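Local atomic coordinates of transcriptional regulator (NtrC family) (Aquifex aeolicus, PDB entry 3DZD), a protein that probably activates transcription by sigma54 RNA polymerase as an AAA+ ATPase under the control of a response-regulator receiver domain, and binds ADP here in an inactive state. Residues 36-39 / 40-44; 68-71 / 72-75; 336-340 / 341-345. All coordinates share one frame; numbering follows the deposited sequence.

Contact 1 (36-39 / 40-44); sequences AEKK and IKELF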
loop_
_atom_site.group_PDB
_atom_site.type_symbol
_atom_site.label_atom_id
_atom_site.label_comp_id
_atom_site.label_asym_id
_atom_site.label_seq_id
_atom_site.Cartn_x
_atom_site.Cartn_y
_atom_site.Cartn_z
ATOM N N ALA A 36 10.953 26.340 -22.230
ATOM C CA ALA A 36 10.396 25.258 -21.442
ATOM C C ALA A 36 11.512 24.372 -20.905
ATOM O O ALA A 36 11.588 24.129 -19.700
ATOM C CB ALA A 36 9.410 24.447 -22.264
ATOM N N GLU A 37 12.374 23.896 -21.801
ATOM C CA GLU A 37 13.488 23.026 -21.422
ATOM C C GLU A 37 14.264 23.618 -20.260
ATOM O O GLU A 37 14.658 22.916 -19.330
ATOM C CB GLU A 37 14.421 22.810 -22.611
ATOM C CG GLU A 37 13.772 22.070 -23.761
ATOM C CD GLU A 37 14.675 21.961 -24.970
ATOM O OE1 GLU A 37 15.588 22.803 -25.114
ATOM O OE2 GLU A 37 14.465 21.034 -25.783
ATOM N N LYS A 38 14.480 24.924 -20.327
ATOM C CA LYS A 38 15.112 25.654 -19.246
ATOM C C LYS A 38 14.409 25.336 -17.933
ATOM O O LYS A 38 15.005 24.776 -17.008
ATOM C CB LYS A 38 15.039 27.154 -19.533
ATOM C CG LYS A 38 15.317 28.055 -18.346
ATOM C CD LYS A 38 16.800 28.203 -18.101
ATOM C CE LYS A 38 17.079 29.445 -17.284
ATOM N NZ LYS A 38 16.173 29.515 -16.106
ATOM N N LYS A 39 13.127 25.679 -17.861
ATOM C CA LYS A 39 12.385 25.564 -16.609
ATOM C C LYS A 39 12.223 24.129 -16.102
ATOM O O LYS A 39 12.206 23.891 -14.894
ATOM C CB LYS A 39 11.041 26.288 -16.713
ATOM C CG LYS A 39 11.181 27.781 -16.477
ATOM C CD LYS A 39 10.037 28.586 -17.047
ATOM C CE LYS A 39 10.197 30.041 -16.650
ATOM N NZ LYS A 39 9.330 30.920 -17.455
ATOM N N ILE A 40 12.127 23.175 -17.019
ATOM C CA ILE A 40 11.956 21.776 -16.639
ATOM C C ILE A 40 13.197 21.240 -15.917
ATOM O O ILE A 40 13.092 20.615 -14.858
ATOM C CB ILE A 40 11.614 20.908 -17.873
ATOM C CG1 ILE A 40 10.225 21.275 -18.400
ATOM C CG2 ILE A 40 11.695 19.434 -17.544
ATOM C CD1 ILE A 40 9.858 20.584 -19.687
ATOM N N LYS A 41 14.371 21.504 -16.487
ATOM C CA LYS A 41 15.635 21.041 -15.920
ATOM C C LYS A 41 15.933 21.765 -14.613
ATOM O O LYS A 41 16.676 21.271 -13.763
ATOM C CB LYS A 41 16.778 21.273 -16.915
ATOM C CG LYS A 41 16.669 20.454 -18.194
ATOM C CD LYS A 41 17.395 21.114 -19.355
ATOM C CE LYS A 41 18.896 21.161 -19.124
ATOM N NZ LYS A 41 19.616 21.862 -20.227
ATOM N N GLU A 42 15.335 22.939 -14.467
ATOM C CA GLU A 42 15.596 23.828 -13.348
ATOM C C GLU A 42 14.721 23.476 -12.144
ATOM O O GLU A 42 15.172 23.512 -10.996
ATOM C CB GLU A 42 15.322 25.264 -13.796
ATOM C CG GLU A 42 15.728 26.354 -12.823
ATOM C CD GLU A 42 15.379 27.741 -13.345
ATOM O OE1 GLU A 42 14.242 27.931 -13.836
ATOM O OE2 GLU A 42 16.241 28.641 -13.269
ATOM N N LEU A 43 13.468 23.123 -12.416
ATOM C CA LEU A 43 12.488 22.925 -11.360
ATOM C C LEU A 43 11.476 21.844 -11.741
ATOM O O LEU A 43 11.151 21.664 -12.916
ATOM C CB LEU A 43 11.799 24.255 -11.047
ATOM C CG LEU A 43 10.416 24.277 -10.391
ATOM C CD1 LEU A 43 10.455 23.710 -8.974
ATOM C CD2 LEU A 43 9.878 25.701 -10.383
ATOM N N PHE A 44 10.997 21.104 -10.750
ATOM C CA PHE A 44 10.069 20.015 -11.023
ATOM C C PHE A 44 8.604 20.452 -11.011
ATOM O O PHE A 44 8.102 20.949 -10.002
ATOM C CB PHE A 44 10.264 18.860 -10.042
ATOM C CG PHE A 44 9.273 17.751 -10.234
ATOM C CD1 PHE A 44 9.383 16.891 -11.311
ATOM C CD2 PHE A 44 8.212 17.593 -9.361
ATOM C CE1 PHE A 44 8.472 15.885 -11.504
ATOM C CE2 PHE A 44 7.293 16.584 -9.551
ATOM C CZ PHE A 44 7.425 15.727 -10.625
#
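K38 and E42, four residues apart on helix 33-42, close a salt bridge along its outer face, with K38 NZ 3.0 Å from E42 OE2. The ammonium comes down on the carboxylate from above its plane, 51° out of it. Both side chains set out with CG anti to the backbone N (chi1 164° for K38, -172° for E42); the lysine then bends at chi2 and chi4 to bring NZ over a glutamate that stays extended. K39 runs alongside E42, its CG 4.0 Å from E42 OE1, but its own ammonium goes another way, to the carboxylate of E35 and the carbonyl of T29.

Beneath the charges lies the backbone of the last helical turns. I40 N bonds to A36 O at 2.9 Å, K41 N to E37 O at 3.2 Å. L43, the first residue to leave helical geometry, still gives its N-H to K39 O at 2.9 Å, while the bonds of E42 N to K38 O and K39 O are weak. This is the C-terminal end of a helix in a CheY-like receiver domain, and its inner side faces the fold: A36 packs on V6, and I40 on L4 and F62. K41 lays CG and CD against its own turn, CD 3.3 Å from E37 O. Past the helix end L43 packs on E261 of the second subunit, whose Q258 also donates to I40 O.

Contact 2 (68-71 / 72-75); sequences ENSP and DSVV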
loop_
_atom_site.group_PDB
_atom_site.type_symbol
_atom_site.label_atom_id
_atom_site.label_comp_id
_atom_site.label_asym_id
_atom_site.label_seq_id
_atom_site.Cartn_x
_atom_site.Cartn_y
_atom_site.Cartn_z
ATOM N N GLU A 68 12.369 12.303 -20.488
ATOM C CA GLU A 68 13.786 12.115 -20.213
ATOM C C GLU A 68 14.254 12.855 -18.962
ATOM O O GLU A 68 14.982 12.301 -18.139
ATOM C CB GLU A 68 14.618 12.569 -21.413
ATOM C CG GLU A 68 16.072 12.154 -21.332
ATOM C CD GLU A 68 16.230 10.651 -21.254
ATOM O OE1 GLU A 68 15.643 9.949 -22.106
ATOM O OE2 GLU A 68 16.937 10.171 -20.341
ATOM N N ASN A 69 13.830 14.106 -18.827
ATOM C CA ASN A 69 14.359 14.981 -17.790
ATOM C C ASN A 69 13.380 15.308 -16.656
ATOM O O ASN A 69 13.705 16.085 -15.757
ATOM C CB ASN A 69 14.878 16.269 -18.428
ATOM C CG ASN A 69 15.645 16.010 -19.715
ATOM O OD1 ASN A 69 16.141 14.907 -19.946
ATOM N ND2 ASN A 69 15.740 17.025 -20.562
ATOM N N SER A 70 12.189 14.714 -16.699
ATOM C CA SER A 70 11.193 14.910 -15.647
ATOM C C SER A 70 10.154 13.788 -15.697
ATOM O O SER A 70 8.964 14.040 -15.895
ATOM C CB SER A 70 10.517 16.274 -15.798
ATOM O OG SER A 70 10.053 16.752 -14.549
ATOM N N PRO A 71 10.609 12.541 -15.490
ATOM C CA PRO A 71 9.843 11.310 -15.724
ATOM C C PRO A 71 8.566 11.230 -14.897
ATOM O O PRO A 71 7.635 10.525 -15.283
ATOM C CB PRO A 71 10.809 10.205 -15.279
ATOM C CG PRO A 71 12.152 10.844 -15.235
ATOM C CD PRO A 71 11.907 12.260 -14.858
ATOM N N ASP A 72 8.531 11.936 -13.773
ATOM C CA ASP A 72 7.368 11.910 -12.898
ATOM C C ASP A 72 6.303 12.932 -13.304
ATOM O O ASP A 72 5.172 12.881 -12.824
ATOM C CB ASP A 72 7.790 12.133 -11.445
ATOM C CG ASP A 72 8.627 10.988 -10.897
ATOM O OD1 ASP A 72 8.129 9.842 -10.852
ATOM O OD2 ASP A 72 9.785 11.242 -10.502
ATOM N N SER A 73 6.660 13.864 -14.183
ATOM C CA SER A 73 5.684 14.843 -14.650
ATOM C C SER A 73 4.546 14.176 -15.416
ATOM O O SER A 73 4.774 13.306 -16.259
ATOM C CB SER A 73 6.339 15.899 -15.528
ATOM O OG SER A 73 7.074 16.816 -14.745
ATOM N N VAL A 74 3.321 14.586 -15.097
ATOM C CA VAL A 74 2.135 14.148 -15.810
ATOM C C VAL A 74 1.815 15.214 -16.848
ATOM O O VAL A 74 1.738 16.397 -16.523
ATOM C CB VAL A 74 0.944 13.975 -14.834
ATOM C CG1 VAL A 74 -0.342 13.643 -15.581
ATOM C CG2 VAL A 74 1.265 12.911 -13.798
ATOM N N VAL A 75 1.629 14.797 -18.093
ATOM C CA VAL A 75 1.465 15.741 -19.188
ATOM C C VAL A 75 0.049 15.774 -19.752
ATOM O O VAL A 75 -0.554 14.738 -20.017
ATOM C CB VAL A 75 2.441 15.446 -20.340
ATOM C CG1 VAL A 75 2.300 16.494 -21.436
ATOM C CG2 VAL A 75 3.868 15.401 -19.823
#
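S70 and S73 are the ends of a type I beta turn, closed by the bond from S73 N to S70 O at 2.9 Å, with an N-H...O angle of 155°. P71 and D72 occupy the two corners; the proline ring holds phi of the first near the value the turn needs.

On one flank of the turn the two serine hydroxyls meet, S70 OG 3.0 Å from S73 OG. S70 OG is anti to its own nitrogen (chi1 -153°), whereas S73 OG sits beside the nitrogen and opposite the carbonyl carbon (chi1 -76°), and these two rotations swing the oxygens toward each other. The S73 hydroxyl has its stronger polar partner in the carbonyl of F45, and S70 OG also has a weak hydrogen bond with Q258 of the second subunit. S73 CB rests 3.2 Å from S70 O, beside the turn's own hydrogen bond.

The turn is the short connection of an alpha-to-beta step in the CheY-like receiver domain: S70 is the first residue to depart from helical geometry after helix 62-69, and strand 74-79 of the parallel sheet begins directly beyond S73. V74 and V75 then enter the sheet, bonded through their backbones to P46 and I48 and to Y96 and E97 respectively. The side chains of S73 and V75 both touch I66 of the preceding helix. At the outer corner, the D72 carboxylate forms long, weak ion pairs with K215 and R253 of the second subunit, and P71 packs on R213 of that same neighbouring subunit.

Contact 3 (336-340 / 341-345); sequences EYLMK and QEWKG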
loop_
_atom_site.group_PDB
_atom_site.type_symbol
_atom_site.label_atom_id
_atom_site.label_comp_id
_atom_site.label_asym_id
_atom_site.label_seq_id
_atom_site.Cartn_x
_atom_site.Cartn_y
_atom_site.Cartn_z
ATOM N N GLU A 336 27.081 -25.390 15.852
ATOM C CA GLU A 336 26.910 -26.790 16.222
ATOM C C GLU A 336 25.594 -26.994 16.959
ATOM O O GLU A 336 24.841 -27.927 16.661
ATOM C CB GLU A 336 28.073 -27.270 17.094
ATOM C CG GLU A 336 28.194 -28.793 17.192
ATOM C CD GLU A 336 28.770 -29.423 15.925
ATOM O OE1 GLU A 336 28.996 -28.684 14.937
ATOM O OE2 GLU A 336 29.003 -30.656 15.915
ATOM N N TYR A 337 25.317 -26.114 17.914
ATOM C CA TYR A 337 24.099 -26.207 18.710
ATOM C C TYR A 337 22.829 -26.146 17.863
ATOM O O TYR A 337 21.900 -26.920 18.087
ATOM C CB TYR A 337 24.069 -25.099 19.759
ATOM C CG TYR A 337 22.755 -24.982 20.507
ATOM C CD1 TYR A 337 22.542 -25.686 21.690
ATOM C CD2 TYR A 337 21.732 -24.166 20.039
ATOM C CE1 TYR A 337 21.346 -25.581 22.384
ATOM C CE2 TYR A 337 20.526 -24.057 20.728
ATOM C CZ TYR A 337 20.347 -24.768 21.900
ATOM O OH TYR A 337 19.161 -24.679 22.590
ATOM N N LEU A 338 22.783 -25.217 16.911
ATOM C CA LEU A 338 21.615 -25.058 16.041
ATOM C C LEU A 338 21.357 -26.338 15.234
ATOM O O LEU A 338 20.216 -26.794 15.108
ATOM C CB LEU A 338 21.809 -23.872 15.097
ATOM C CG LEU A 338 21.926 -22.464 15.704
ATOM C CD1 LEU A 338 22.311 -21.447 14.650
ATOM C CD2 LEU A 338 20.633 -22.042 16.383
HETATM N N MSE A 339 22.432 -26.925 14.716
HETATM C CA MSE A 339 22.348 -28.108 13.870
HETATM C C MSE A 339 21.833 -29.332 14.620
HETATM O O MSE A 339 21.455 -30.334 14.008
HETATM C CB MSE A 339 23.714 -28.402 13.264
HETATM C CG MSE A 339 24.170 -27.347 12.288
HETATM SE SE MSE A 339 23.326 -27.614 10.564
HETATM C CE MSE A 339 24.199 -29.297 10.102
ATOM N N LYS A 340 21.808 -29.248 15.945
ATOM C CA LYS A 340 21.381 -30.380 16.749
ATOM C C LYS A 340 19.930 -30.252 17.174
ATOM O O LYS A 340 19.390 -31.135 17.830
ATOM C CB LYS A 340 22.292 -30.542 17.969
ATOM C CG LYS A 340 23.686 -31.047 17.627
ATOM C CD LYS A 340 24.735 -30.523 18.612
ATOM C CE LYS A 340 24.573 -31.120 19.995
ATOM N NZ LYS A 340 25.500 -30.480 20.976
ATOM N N GLN A 341 19.292 -29.152 16.793
ATOM C CA GLN A 341 17.908 -28.919 17.195
ATOM C C GLN A 341 16.914 -29.523 16.201
ATOM O O GLN A 341 17.215 -29.681 15.024
ATOM C CB GLN A 341 17.641 -27.420 17.408
ATOM C CG GLN A 341 18.603 -26.775 18.403
ATOM C CD GLN A 341 18.665 -27.525 19.732
ATOM O OE1 GLN A 341 17.667 -27.600 20.459
ATOM N NE2 GLN A 341 19.842 -28.072 20.062
ATOM N N GLU A 342 15.730 -29.853 16.704
ATOM C CA GLU A 342 14.647 -30.379 15.887
ATOM C C GLU A 342 13.857 -29.294 15.150
ATOM O O GLU A 342 13.431 -29.507 14.016
ATOM C CB GLU A 342 13.702 -31.200 16.756
ATOM C CG GLU A 342 14.284 -32.544 17.108
ATOM C CD GLU A 342 14.352 -33.435 15.897
ATOM O OE1 GLU A 342 13.315 -33.532 15.201
ATOM O OE2 GLU A 342 15.429 -34.023 15.638
ATOM N N TRP A 343 13.656 -28.151 15.805
ATOM C CA TRP A 343 12.895 -27.043 15.244
ATOM C C TRP A 343 11.468 -27.436 14.911
ATOM O O TRP A 343 11.045 -27.336 13.761
ATOM C CB TRP A 343 13.580 -26.478 14.002
ATOM C CG TRP A 343 15.017 -26.124 14.217
ATOM C CD1 TRP A 343 16.099 -26.730 13.658
ATOM C CD2 TRP A 343 15.526 -25.079 15.046
ATOM N NE1 TRP A 343 17.252 -26.125 14.080
ATOM C CE2 TRP A 343 16.929 -25.113 14.943
ATOM C CE3 TRP A 343 14.935 -24.126 15.875
ATOM C CZ2 TRP A 343 17.749 -24.230 15.633
ATOM C CZ3 TRP A 343 15.751 -23.249 16.561
ATOM C CH2 TRP A 343 17.145 -23.306 16.434
ATOM N N LYS A 344 10.716 -27.876 15.912
ATOM C CA LYS A 344 9.312 -28.224 15.686
ATOM C C LYS A 344 8.507 -27.015 15.192
ATOM O O LYS A 344 7.510 -27.162 14.485
ATOM C CB LYS A 344 8.678 -28.810 16.947
ATOM C CG LYS A 344 7.218 -29.184 16.754
ATOM C CD LYS A 344 6.668 -29.968 17.934
ATOM C CE LYS A 344 5.268 -30.491 17.640
ATOM N NZ LYS A 344 4.697 -31.231 18.799
ATOM N N GLY A 345 8.946 -25.820 15.578
ATOM C CA GLY A 345 8.362 -24.591 15.075
ATOM C C GLY A 345 9.091 -24.053 13.853
ATOM O O GLY A 345 8.787 -22.960 13.361
#
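Y337 O is gripped by two donors that reach it from opposite faces of its carbonyl plane: K340 N at 3.2 Å and the side-chain amide of Q341, NE2, at 3.1 Å. The acceptor lies nearly in the amide plane of Q341, which helps to set the rotation of that group. The glutamine gets there by folding back at chi2 (-53°), and the same bend lays its amide over one face of the Y337 ring, the planes 8° apart and NE2 3.7 Å above the ring, offset toward the rim. An alanine in place of Q341 has no amide to offer, and Y337 O would probably be held less firmly, with the tyrosine ring freer to turn.

One residue on, L338 O takes the backbone N-H of Q341 at 3.0 Å and, weakly, the indole NE1 of W343. These bonds tie the loop that follows helix 332-339 of the AAA+ lid domain back to its last turn. W343 receives Q341 CB over one face, while L338 CD2 meets its edge in plane, 3.7 Å from CZ2. V308 of helix 307-322 and L350 of helix 346-359 both pack against L338 and W343.

From the N terminus, the three contacts follow one another in series, none nesting in or crossing another, and each is a local closure within one continuous piece of chain. Contact 1 ends helix 33-42, and contact 2 turns the chain from helix 62-69 into strand 74-79. These two meet within the receiver domain: F44 packs on S70, D72 and S73, and I40 CG2 lies 3.8 Å from S70 CB. Both also touch the second subunit. Contact 3 stands apart in the lid domain, its centre about 60 Å from that of contact 1 and about 53 Å from that of contact 2, where it joins helix 332-339 to the loop leading into helix 346-359.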